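Local coordinates for protein C-domain type II peptide synthetase (Streptomyces globisporus, PDB 4ZNM) that is a condensation domain that stands as a separate protein, a type II component of a nonribosomal peptide synthetase system, with the fold of the CoA-dependent acyltransferase clan, at residues 264-275 and 326-334; 287-298 and 310-321. All coordinates share one frame; numbering follows the deposited sequence.

Contact 1: 264-275 and 326-334; sequences AKCSPFMTMFAA and FREVVLRTR
Arg-334 NH2 donates to the backbone carbonyl of Lys-265, with 3.1 Å between NH2 and Lys-265 O and an N-H...O angle of 151°. The oxygen lies close to the guanidinium plane, whereas the nitrogen stands well above the plane of the carbonyl group. Lys-265, with positive phi, closes the Schellman motif that ends helix 251-264, so the arginine reaches the turn where that helix gives way to helix 268-284. A chi1 of 178° sends Arg-334 CG, anti to the backbone N, past the selenium of Met-270, a selenomethionine (SE to CG 3.8 Å), with CB also in contact; the bend at chi3 then turns the guanidinium toward Lys-265 O. In its modelled conformer Cys-266 SG comes to 3.5 Å of Val-330 CG1, a tentative contact. Val-330 CG2 meets Ala-274 CB at 3.6 Å. Ala-274 is a knob in a hole formed by Phe-326, Val-329, Val-330 and Thr-333. The segment axes approach to 8.8 Å at 117°, consistent with so small a side chain. Thr-333 turns OG1 back to its own helix, giving a 2.9 Å bond to Val-329 O, which also accepts from Thr-333 N; its CG2 is left to touch Phe-273 CD2 at 3.8 Å. At the far end, the Phe-326 ring directs its edge at the backbone of helix 268-284: Thr-271 O is 3.7 Å from CZ, and Ala-275 N lies near CE1. Thr-271 OG1 hydrogen-bonds to Ser-261 OG, and Arg-327 NE forms a salt bridge with Asp-457. The junction is thus mainly apolar, with its one clear cross-segment hydrogen bond at the turn, where an arginine ties the backbone ahead of helix 268-284 to helix 326-335.

Contact 2: 287-298 and 310-321; sequences LDITVPTFSGGR and FINFLPLRTDLS
Strands 288-295 and 312-319 form a two-stranded antiparallel ribbon, with backbone pairing running without a bulge from Asp-288/Asp-319 to Ser-295/Asn-312. Near one end, Arg-317 grips Asp-288 side-on in a salt bridge: NE lies 2.9 Å from OD1 and NH2 3.0 Å from OD2. Both oxygens lie close to the guanidinium plane, but the carboxylate is turned 39° from it. Farther along the same face, Pro-292 CB sits over the Phe-313 ring, 3.7 Å from its centroid, in a CH-pi contact. Phe-313 in turn presents its edge to the face of Phe-294, a T-shaped pair with centroids 5.9 Å apart and planes at 78°. Ile-311 CD1 lies over a face of Phe-294, 4.2 Å from the ring centre. Beyond the paired strands, the guanidinium of Arg-298 stacks on Phe-310 in a cation-pi contact (CZ to ring centroid 3.9 Å), while NH2 forms a salt bridge with Asp-161 and NH1 a hydrogen bond to Thr-306 O. On the other face, Thr-293 CG2 touches Leu-316 CD1 at 3.9 Å; Thr-293 OG1 bonds to Phe-371 O. Helix 268-284 packs against Val-291 and Thr-293, helix 339-342 against Leu-314 and Leu-316, and strand 366-373 against Pro-292, Phe-294 and Phe-313; backbone bonds also tie strand 288-295 to Phe-371 of that strand and to Ile-226.

How the contacts relate
In sequence, contact 2 lies between the two halves of contact 1: helix 268-284 leads into strand 288-295, and strand 312-319 leads into helix 326-335. Their centres are about 13 Å apart, and they touch through Arg-332, whose NH1 probably donates to Asp-319 O at 2.9 Å and to Ser-321 O at 3.0 Å. Its CB also packs on Thr-318 CG2, 3.7 Å away, and Phe-273 touches Leu-316. The Arg-298 end of contact 2 reaches Asp-161, the aspartate of the HHxxxD signature of condensation domains; no residue of that signature is among the neighbours identified around contact 1. Helix pair and ribbon are thus in direct contact within the condensation domain.

Contact 1: 264-275 and 326-334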
loop_
_atom_site.group_PDB
_atom_site.type_symbol
_atom_site.label_atom_id
_atom_site.label_comp_id
_atom_site.label_asym_id
_atom_site.label_seq_id
_atom_site.Cartn_x
_atom_site.Cartn_y
_atom_site.Cartn_z
ATOM N N ALA A 264 8.193 -24.953 5.291
ATOM C CA ALA A 264 7.410 -25.274 4.089
ATOM C C ALA A 264 8.028 -24.730 2.795
ATOM O O ALA A 264 7.557 -25.047 1.694
ATOM C CB ALA A 264 6.025 -24.732 4.226
ATOM N N LYS A 265 9.051 -23.890 2.926
ATOM C CA LYS A 265 9.662 -23.268 1.770
ATOM C C LYS A 265 8.652 -22.373 1.055
ATOM O O LYS A 265 8.631 -22.306 -0.173
ATOM C CB LYS A 265 10.220 -24.328 0.817
ATOM C CG LYS A 265 11.252 -25.226 1.489
ATOM C CD LYS A 265 12.282 -25.825 0.512
ATOM C CE LYS A 265 13.600 -26.156 1.233
ATOM N NZ LYS A 265 13.390 -26.986 2.461
ATOM N N CYS A 266 7.801 -21.708 1.842
ATOM C CA CYS A 266 6.875 -20.689 1.339
ATOM C C CYS A 266 7.153 -19.373 2.078
ATOM O O CYS A 266 7.585 -19.392 3.227
ATOM C CB CYS A 266 5.418 -21.124 1.542
ATOM S SG CYS A 266 4.973 -22.742 0.811
ATOM N N SER A 267 6.923 -18.229 1.443
ATOM C CA SER A 267 7.116 -16.954 2.139
ATOM C C SER A 267 6.042 -16.767 3.231
ATOM O O SER A 267 4.943 -17.356 3.141
ATOM C CB SER A 267 7.063 -15.799 1.158
ATOM O OG SER A 267 5.736 -15.665 0.692
ATOM N N PRO A 268 6.330 -15.938 4.248
ATOM C CA PRO A 268 5.294 -15.646 5.250
ATOM C C PRO A 268 4.055 -15.016 4.625
ATOM O O PRO A 268 2.952 -15.164 5.139
ATOM C CB PRO A 268 5.979 -14.674 6.213
ATOM C CG PRO A 268 7.464 -14.978 6.068
ATOM C CD PRO A 268 7.649 -15.374 4.624
ATOM N N PHE A 269 4.216 -14.310 3.521
ATOM C CA PHE A 269 3.045 -13.736 2.886
ATOM C C PHE A 269 2.135 -14.792 2.291
ATOM O O PHE A 269 0.913 -14.661 2.362
ATOM C CB PHE A 269 3.398 -12.762 1.781
ATOM C CG PHE A 269 2.194 -12.153 1.166
ATOM C CD1 PHE A 269 1.399 -11.310 1.918
ATOM C CD2 PHE A 269 1.809 -12.462 -0.122
ATOM C CE1 PHE A 269 0.274 -10.740 1.378
ATOM C CE2 PHE A 269 0.668 -11.899 -0.666
ATOM C CZ PHE A 269 -0.094 -11.042 0.085
HETATM N N MSE A 270 2.722 -15.815 1.666
HETATM C CA MSE A 270 1.933 -16.890 1.075
HETATM C C MSE A 270 1.126 -17.583 2.144
HETATM O O MSE A 270 -0.015 -17.932 1.907
HETATM C CB MSE A 270 2.800 -17.914 0.380
HETATM C CG MSE A 270 3.383 -17.477 -0.917
HETATM SE SE MSE A 270 4.725 -18.759 -1.535
HETATM C CE MSE A 270 5.253 -17.637 -3.048
ATOM N N THR A 271 1.739 -17.834 3.302
ATOM C CA THR A 271 1.022 -18.403 4.455
ATOM C C THR A 271 -0.164 -17.535 4.899
ATOM O O THR A 271 -1.273 -18.035 5.113
ATOM C CB THR A 271 1.968 -18.602 5.651
ATOM O OG1 THR A 271 3.094 -19.398 5.244
ATOM C CG2 THR A 271 1.247 -19.308 6.802
HETATM N N MSE A 272 0.059 -16.235 5.063
HETATM C CA MSE A 272 -1.013 -15.355 5.507
HETATM C C MSE A 272 -2.118 -15.217 4.424
HETATM O O MSE A 272 -3.319 -15.180 4.740
HETATM C CB MSE A 272 -0.426 -13.994 5.916
HETATM C CG MSE A 272 0.445 -14.102 7.272
HETATM SE SE MSE A 272 1.058 -12.378 7.684
HETATM C CE MSE A 272 -0.594 -11.670 8.439
ATOM N N PHE A 273 -1.717 -15.235 3.160
ATOM C CA PHE A 273 -2.682 -15.228 2.063
ATOM C C PHE A 273 -3.486 -16.521 2.064
ATOM O O PHE A 273 -4.713 -16.483 1.985
ATOM C CB PHE A 273 -1.988 -15.032 0.694
ATOM C CG PHE A 273 -2.961 -14.854 -0.454
ATOM C CD1 PHE A 273 -3.564 -13.635 -0.681
ATOM C CD2 PHE A 273 -3.264 -15.888 -1.293
ATOM C CE1 PHE A 273 -4.456 -13.462 -1.727
ATOM C CE2 PHE A 273 -4.159 -15.723 -2.340
ATOM C CZ PHE A 273 -4.751 -14.513 -2.551
ATOM N N ALA A 274 -2.807 -17.664 2.166
ATOM C CA ALA A 274 -3.506 -18.958 2.319
ATOM C C ALA A 274 -4.546 -18.929 3.418
ATOM O O ALA A 274 -5.660 -19.433 3.236
ATOM C CB ALA A 274 -2.512 -20.082 2.604
ATOM N N ALA A 275 -4.174 -18.394 4.586
ATOM C CA ALA A 275 -5.115 -18.316 5.701
ATOM C C ALA A 275 -6.324 -17.450 5.317
ATOM O O ALA A 275 -7.449 -17.701 5.765
ATOM C CB ALA A 275 -4.453 -17.760 6.939
ATOM N N PHE A 326 -4.265 -27.442 5.793
ATOM C CA PHE A 326 -3.794 -26.102 5.550
ATOM C C PHE A 326 -2.513 -26.151 4.714
ATOM O O PHE A 326 -2.318 -25.349 3.807
ATOM C CB PHE A 326 -3.552 -25.385 6.863
ATOM C CG PHE A 326 -2.994 -24.014 6.685
ATOM C CD1 PHE A 326 -3.790 -23.010 6.176
ATOM C CD2 PHE A 326 -1.692 -23.728 7.002
ATOM C CE1 PHE A 326 -3.305 -21.755 5.991
ATOM C CE2 PHE A 326 -1.203 -22.449 6.820
ATOM C CZ PHE A 326 -2.024 -21.471 6.304
ATOM N N ARG A 327 -1.627 -27.098 5.020
ATOM C CA ARG A 327 -0.365 -27.155 4.290
ATOM C C ARG A 327 -0.597 -27.244 2.792
ATOM O O ARG A 327 0.118 -26.613 2.001
ATOM C CB ARG A 327 0.496 -28.334 4.757
ATOM C CG ARG A 327 1.867 -28.382 4.074
ATOM C CD ARG A 327 2.699 -29.537 4.545
ATOM N NE ARG A 327 2.870 -29.530 5.997
ATOM C CZ ARG A 327 3.710 -28.726 6.644
ATOM N NH1 ARG A 327 4.457 -27.851 5.976
ATOM N NH2 ARG A 327 3.789 -28.801 7.963
ATOM N N GLU A 328 -1.602 -28.007 2.386
ATOM C CA GLU A 328 -1.905 -28.124 0.960
ATOM C C GLU A 328 -2.457 -26.805 0.400
ATOM O O GLU A 328 -2.182 -26.455 -0.744
ATOM C CB GLU A 328 -2.893 -29.275 0.707
ATOM C CG GLU A 328 -2.245 -30.622 0.811
ATOM C CD GLU A 328 -3.207 -31.807 0.619
ATOM O OE1 GLU A 328 -4.323 -31.632 0.071
ATOM O OE2 GLU A 328 -2.824 -32.928 1.034
ATOM N N VAL A 329 -3.218 -26.054 1.191
ATOM C CA VAL A 329 -3.672 -24.731 0.724
ATOM C C VAL A 329 -2.453 -23.841 0.424
ATOM O O VAL A 329 -2.396 -23.159 -0.613
ATOM C CB VAL A 329 -4.601 -24.037 1.737
ATOM C CG1 VAL A 329 -5.029 -22.673 1.210
ATOM C CG2 VAL A 329 -5.872 -24.858 1.971
ATOM N N VAL A 330 -1.475 -23.853 1.330
ATOM C CA VAL A 330 -0.296 -23.003 1.180
ATOM C C VAL A 330 0.482 -23.427 -0.068
ATOM O O VAL A 330 0.952 -22.586 -0.839
ATOM C CB VAL A 330 0.602 -23.052 2.444
ATOM C CG1 VAL A 330 1.821 -22.140 2.287
ATOM C CG2 VAL A 330 -0.180 -22.627 3.661
ATOM N N LEU A 331 0.610 -24.730 -0.288
ATOM C CA LEU A 331 1.376 -25.204 -1.432
ATOM C C LEU A 331 0.694 -24.821 -2.752
ATOM O O LEU A 331 1.369 -24.412 -3.693
ATOM C CB LEU A 331 1.573 -26.709 -1.356
ATOM C CG LEU A 331 2.507 -27.176 -0.237
ATOM C CD1 LEU A 331 2.456 -28.681 -0.165
ATOM C CD2 LEU A 331 3.949 -26.707 -0.413
ATOM N N ARG A 332 -0.634 -24.921 -2.810
ATOM C CA ARG A 332 -1.383 -24.471 -3.992
ATOM C C ARG A 332 -1.238 -22.973 -4.183
ATOM O O ARG A 332 -1.091 -22.497 -5.301
ATOM C CB ARG A 332 -2.835 -24.862 -3.872
ATOM C CG ARG A 332 -2.988 -26.388 -4.015
ATOM C CD ARG A 332 -4.424 -26.798 -3.927
ATOM N NE ARG A 332 -4.550 -28.238 -3.769
ATOM C CZ ARG A 332 -5.703 -28.895 -3.780
ATOM N NH1 ARG A 332 -6.845 -28.236 -3.940
ATOM N NH2 ARG A 332 -5.717 -30.215 -3.604
ATOM N N THR A 333 -1.218 -22.247 -3.075
ATOM C CA THR A 333 -1.045 -20.807 -3.136
ATOM C C THR A 333 0.303 -20.502 -3.751
ATOM O O THR A 333 0.410 -19.594 -4.576
ATOM C CB THR A 333 -1.160 -20.167 -1.748
ATOM O OG1 THR A 333 -2.500 -20.321 -1.284
ATOM C CG2 THR A 333 -0.788 -18.674 -1.769
ATOM N N ARG A 334 1.327 -21.268 -3.358
ATOM C CA ARG A 334 2.685 -21.039 -3.854
ATOM C C ARG A 334 2.710 -21.240 -5.363
ATOM O O ARG A 334 3.305 -20.461 -6.103
ATOM C CB ARG A 334 3.691 -21.977 -3.179
ATOM C CG ARG A 334 5.123 -21.821 -3.673
ATOM C CD ARG A 334 6.071 -22.661 -2.847
ATOM N NE ARG A 334 5.949 -24.064 -3.191
ATOM C CZ ARG A 334 6.546 -25.066 -2.546
ATOM N NH1 ARG A 334 6.372 -26.316 -2.950
ATOM N NH2 ARG A 334 7.290 -24.829 -1.487
#

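Contact 2: 287-298 and 310-321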
loop_
_atom_site.group_PDB
_atom_site.type_symbol
_atom_site.label_atom_id
_atom_site.label_comp_id
_atom_site.label_asym_id
_atom_site.label_seq_id
_atom_site.Cartn_x
_atom_site.Cartn_y
_atom_site.Cartn_z
ATOM N N LEU A 287 -14.935 -22.648 -3.029
ATOM C CA LEU A 287 -13.699 -23.419 -3.092
ATOM C C LEU A 287 -12.808 -22.926 -4.229
ATOM O O LEU A 287 -11.586 -23.014 -4.141
ATOM C CB LEU A 287 -14.014 -24.908 -3.275
ATOM C CG LEU A 287 -14.489 -25.583 -1.978
ATOM C CD1 LEU A 287 -15.119 -26.932 -2.270
ATOM C CD2 LEU A 287 -13.341 -25.736 -0.971
ATOM N N ASP A 288 -13.434 -22.420 -5.294
ATOM C CA ASP A 288 -12.744 -21.760 -6.396
ATOM C C ASP A 288 -12.636 -20.294 -6.026
ATOM O O ASP A 288 -13.618 -19.543 -6.104
ATOM C CB ASP A 288 -13.496 -21.967 -7.726
ATOM C CG ASP A 288 -13.044 -21.012 -8.828
ATOM O OD1 ASP A 288 -11.861 -20.617 -8.844
ATOM O OD2 ASP A 288 -13.884 -20.637 -9.682
ATOM N N ILE A 289 -11.436 -19.883 -5.617
ATOM C CA ILE A 289 -11.259 -18.604 -4.960
ATOM C C ILE A 289 -10.307 -17.698 -5.719
ATOM O O ILE A 289 -9.111 -17.997 -5.868
ATOM C CB ILE A 289 -10.775 -18.825 -3.517
ATOM C CG1 ILE A 289 -11.895 -19.502 -2.714
ATOM C CG2 ILE A 289 -10.364 -17.514 -2.877
ATOM C CD1 ILE A 289 -11.582 -19.647 -1.252
ATOM N N THR A 290 -10.831 -16.574 -6.183
ATOM C CA THR A 290 -9.988 -15.591 -6.827
ATOM C C THR A 290 -9.962 -14.300 -5.997
ATOM O O THR A 290 -10.988 -13.650 -5.808
ATOM C CB THR A 290 -10.472 -15.260 -8.266
ATOM O OG1 THR A 290 -10.479 -16.440 -9.073
ATOM C CG2 THR A 290 -9.571 -14.241 -8.904
ATOM N N VAL A 291 -8.770 -13.935 -5.557
ATOM C CA VAL A 291 -8.538 -12.749 -4.713
ATOM C C VAL A 291 -7.349 -11.996 -5.285
ATOM O O VAL A 291 -6.307 -12.584 -5.541
ATOM C CB VAL A 291 -8.294 -13.120 -3.236
ATOM C CG1 VAL A 291 -7.962 -11.857 -2.390
ATOM C CG2 VAL A 291 -9.515 -13.792 -2.666
ATOM N N PRO A 292 -7.499 -10.695 -5.497
ATOM C CA PRO A 292 -6.373 -9.941 -6.027
ATOM C C PRO A 292 -5.403 -9.548 -4.928
ATOM O O PRO A 292 -5.786 -9.386 -3.755
ATOM C CB PRO A 292 -7.027 -8.679 -6.625
ATOM C CG PRO A 292 -8.305 -8.542 -5.906
ATOM C CD PRO A 292 -8.739 -9.893 -5.477
ATOM N N THR A 293 -4.144 -9.427 -5.316
ATOM C CA THR A 293 -3.145 -8.798 -4.479
ATOM C C THR A 293 -2.671 -7.595 -5.261
ATOM O O THR A 293 -3.102 -7.402 -6.400
ATOM C CB THR A 293 -1.959 -9.766 -4.157
ATOM O OG1 THR A 293 -1.173 -9.233 -3.080
ATOM C CG2 THR A 293 -1.068 -9.975 -5.373
ATOM N N PHE A 294 -1.784 -6.800 -4.665
ATOM C CA PHE A 294 -1.013 -5.808 -5.416
ATOM C C PHE A 294 0.417 -6.295 -5.429
ATOM O O PHE A 294 1.022 -6.525 -4.367
ATOM C CB PHE A 294 -1.048 -4.403 -4.787
ATOM C CG PHE A 294 -2.256 -3.608 -5.106
ATOM C CD1 PHE A 294 -2.406 -3.019 -6.350
ATOM C CD2 PHE A 294 -3.211 -3.370 -4.133
ATOM C CE1 PHE A 294 -3.497 -2.238 -6.637
ATOM C CE2 PHE A 294 -4.320 -2.609 -4.404
ATOM C CZ PHE A 294 -4.480 -2.040 -5.667
ATOM N N SER A 295 0.984 -6.448 -6.615
ATOM C CA SER A 295 2.401 -6.740 -6.675
ATOM C C SER A 295 3.172 -5.434 -6.469
ATOM O O SER A 295 2.592 -4.359 -6.560
ATOM C CB SER A 295 2.757 -7.375 -8.008
ATOM O OG SER A 295 2.708 -6.375 -9.012
ATOM N N GLY A 296 4.477 -5.525 -6.233
ATOM C CA GLY A 296 5.287 -4.328 -6.072
ATOM C C GLY A 296 5.449 -3.544 -7.380
ATOM O O GLY A 296 5.595 -2.320 -7.356
ATOM N N GLY A 297 5.465 -4.242 -8.519
ATOM C CA GLY A 297 5.539 -3.591 -9.831
ATOM C C GLY A 297 6.934 -3.044 -10.157
ATOM O O GLY A 297 7.111 -2.295 -11.115
ATOM N N ARG A 298 7.917 -3.433 -9.346
ATOM C CA ARG A 298 9.313 -2.970 -9.473
ATOM C C ARG A 298 10.321 -4.077 -9.772
ATOM O O ARG A 298 11.423 -4.118 -9.208
ATOM C CB ARG A 298 9.717 -2.253 -8.195
ATOM C CG ARG A 298 8.887 -0.973 -8.022
ATOM C CD ARG A 298 9.292 -0.284 -6.799
ATOM N NE ARG A 298 8.566 0.946 -6.504
ATOM C CZ ARG A 298 9.039 2.177 -6.693
ATOM N NH1 ARG A 298 10.207 2.383 -7.288
ATOM N NH2 ARG A 298 8.326 3.213 -6.289
ATOM N N PHE A 310 3.982 2.285 -8.530
ATOM C CA PHE A 310 4.280 1.170 -9.420
ATOM C C PHE A 310 3.381 -0.032 -9.213
ATOM O O PHE A 310 3.441 -0.974 -9.984
ATOM C CB PHE A 310 5.748 0.726 -9.200
ATOM C CG PHE A 310 6.755 1.664 -9.794
ATOM C CD1 PHE A 310 6.932 2.928 -9.276
ATOM C CD2 PHE A 310 7.544 1.270 -10.853
ATOM C CE1 PHE A 310 7.867 3.792 -9.814
ATOM C CE2 PHE A 310 8.473 2.129 -11.393
ATOM C CZ PHE A 310 8.631 3.391 -10.880
ATOM N N ILE A 311 2.602 -0.052 -8.135
ATOM C CA ILE A 311 1.978 -1.300 -7.724
ATOM C C ILE A 311 0.965 -1.758 -8.782
ATOM O O ILE A 311 0.423 -0.941 -9.535
ATOM C CB ILE A 311 1.329 -1.184 -6.343
ATOM C CG1 ILE A 311 0.317 -0.043 -6.299
ATOM C CG2 ILE A 311 2.425 -1.042 -5.264
ATOM C CD1 ILE A 311 -0.387 0.075 -4.932
ATOM N N ASN A 312 0.717 -3.061 -8.831
ATOM C CA ASN A 312 -0.104 -3.637 -9.910
ATOM C C ASN A 312 -1.091 -4.683 -9.356
ATOM O O ASN A 312 -0.730 -5.604 -8.647
ATOM C CB ASN A 312 0.803 -4.238 -10.972
ATOM C CG ASN A 312 0.039 -4.823 -12.136
ATOM O OD1 ASN A 312 -0.905 -4.208 -12.666
ATOM N ND2 ASN A 312 0.440 -6.018 -12.541
ATOM N N PHE A 313 -2.359 -4.449 -9.642
ATOM C CA PHE A 313 -3.472 -5.321 -9.270
ATOM C C PHE A 313 -3.291 -6.665 -9.975
ATOM O O PHE A 313 -3.161 -6.709 -11.196
ATOM C CB PHE A 313 -4.765 -4.591 -9.686
ATOM C CG PHE A 313 -6.047 -5.178 -9.180
ATOM C CD1 PHE A 313 -6.618 -4.728 -7.994
ATOM C CD2 PHE A 313 -6.735 -6.122 -9.948
ATOM C CE1 PHE A 313 -7.846 -5.208 -7.561
ATOM C CE2 PHE A 313 -7.958 -6.614 -9.525
ATOM C CZ PHE A 313 -8.516 -6.145 -8.326
ATOM N N LEU A 314 -3.220 -7.745 -9.204
ATOM C CA LEU A 314 -2.771 -9.034 -9.714
ATOM C C LEU A 314 -3.696 -10.156 -9.212
ATOM O O LEU A 314 -3.692 -10.491 -8.024
ATOM C CB LEU A 314 -1.333 -9.302 -9.275
ATOM C CG LEU A 314 -0.735 -10.651 -9.682
ATOM C CD1 LEU A 314 -0.636 -10.755 -11.205
ATOM C CD2 LEU A 314 0.625 -10.895 -9.014
ATOM N N PRO A 315 -4.511 -10.729 -10.102
ATOM C CA PRO A 315 -5.482 -11.696 -9.569
ATOM C C PRO A 315 -4.877 -13.076 -9.327
ATOM O O PRO A 315 -4.159 -13.611 -10.173
ATOM C CB PRO A 315 -6.568 -11.733 -10.645
ATOM C CG PRO A 315 -5.934 -11.191 -11.878
ATOM C CD PRO A 315 -4.853 -10.268 -11.456
ATOM N N LEU A 316 -5.170 -13.623 -8.150
ATOM C CA LEU A 316 -4.644 -14.923 -7.716
ATOM C C LEU A 316 -5.802 -15.887 -7.586
ATOM O O LEU A 316 -6.628 -15.727 -6.691
ATOM C CB LEU A 316 -3.911 -14.800 -6.373
ATOM C CG LEU A 316 -2.745 -13.820 -6.374
ATOM C CD1 LEU A 316 -2.045 -13.740 -5.049
ATOM C CD2 LEU A 316 -1.748 -14.151 -7.454
ATOM N N ARG A 317 -5.868 -16.861 -8.490
ATOM C CA ARG A 317 -6.942 -17.847 -8.476
ATOM C C ARG A 317 -6.440 -19.194 -8.022
ATOM O O ARG A 317 -5.574 -19.757 -8.660
ATOM C CB ARG A 317 -7.548 -18.004 -9.854
ATOM C CG ARG A 317 -8.703 -18.989 -9.891
ATOM C CD ARG A 317 -9.280 -19.090 -11.277
ATOM N NE ARG A 317 -10.585 -19.762 -11.298
ATOM C CZ ARG A 317 -11.213 -20.142 -12.407
ATOM N NH1 ARG A 317 -10.662 -19.949 -13.594
ATOM N NH2 ARG A 317 -12.407 -20.690 -12.339
ATOM N N THR A 318 -7.022 -19.715 -6.944
ATOM C CA THR A 318 -6.635 -21.021 -6.413
ATOM C C THR A 318 -7.855 -21.887 -6.166
ATOM O O THR A 318 -8.894 -21.412 -5.679
ATOM C CB THR A 318 -5.862 -20.878 -5.093
ATOM O OG1 THR A 318 -4.805 -19.943 -5.274
ATOM C CG2 THR A 318 -5.256 -22.214 -4.647
ATOM N N ASP A 319 -7.711 -23.163 -6.492
ATOM C CA ASP A 319 -8.768 -24.148 -6.299
ATOM C C ASP A 319 -8.480 -24.930 -5.050
ATOM O O ASP A 319 -7.502 -25.671 -5.003
ATOM C CB ASP A 319 -8.854 -25.091 -7.485
ATOM C CG ASP A 319 -10.000 -26.096 -7.353
ATOM O OD1 ASP A 319 -10.807 -25.975 -6.405
ATOM O OD2 ASP A 319 -10.092 -26.995 -8.211
ATOM N N LEU A 320 -9.324 -24.749 -4.046
ATOM C CA LEU A 320 -9.136 -25.342 -2.732
ATOM C C LEU A 320 -9.872 -26.672 -2.618
ATOM O O LEU A 320 -9.857 -27.305 -1.557
ATOM C CB LEU A 320 -9.647 -24.410 -1.637
ATOM C CG LEU A 320 -8.661 -23.384 -1.061
ATOM C CD1 LEU A 320 -8.176 -22.398 -2.113
ATOM C CD2 LEU A 320 -9.347 -22.670 0.073
ATOM N N SER A 321 -10.556 -27.080 -3.680
ATOM C CA SER A 321 -11.339 -28.300 -3.601
ATOM C C SER A 321 -10.422 -29.514 -3.500
ATOM O O SER A 321 -9.466 -29.667 -4.276
ATOM C CB SER A 321 -12.268 -28.449 -4.796
ATOM O OG SER A 321 -11.547 -28.689 -5.992
HETATM O O HOH W 1 4.607 -2.074 -12.709
#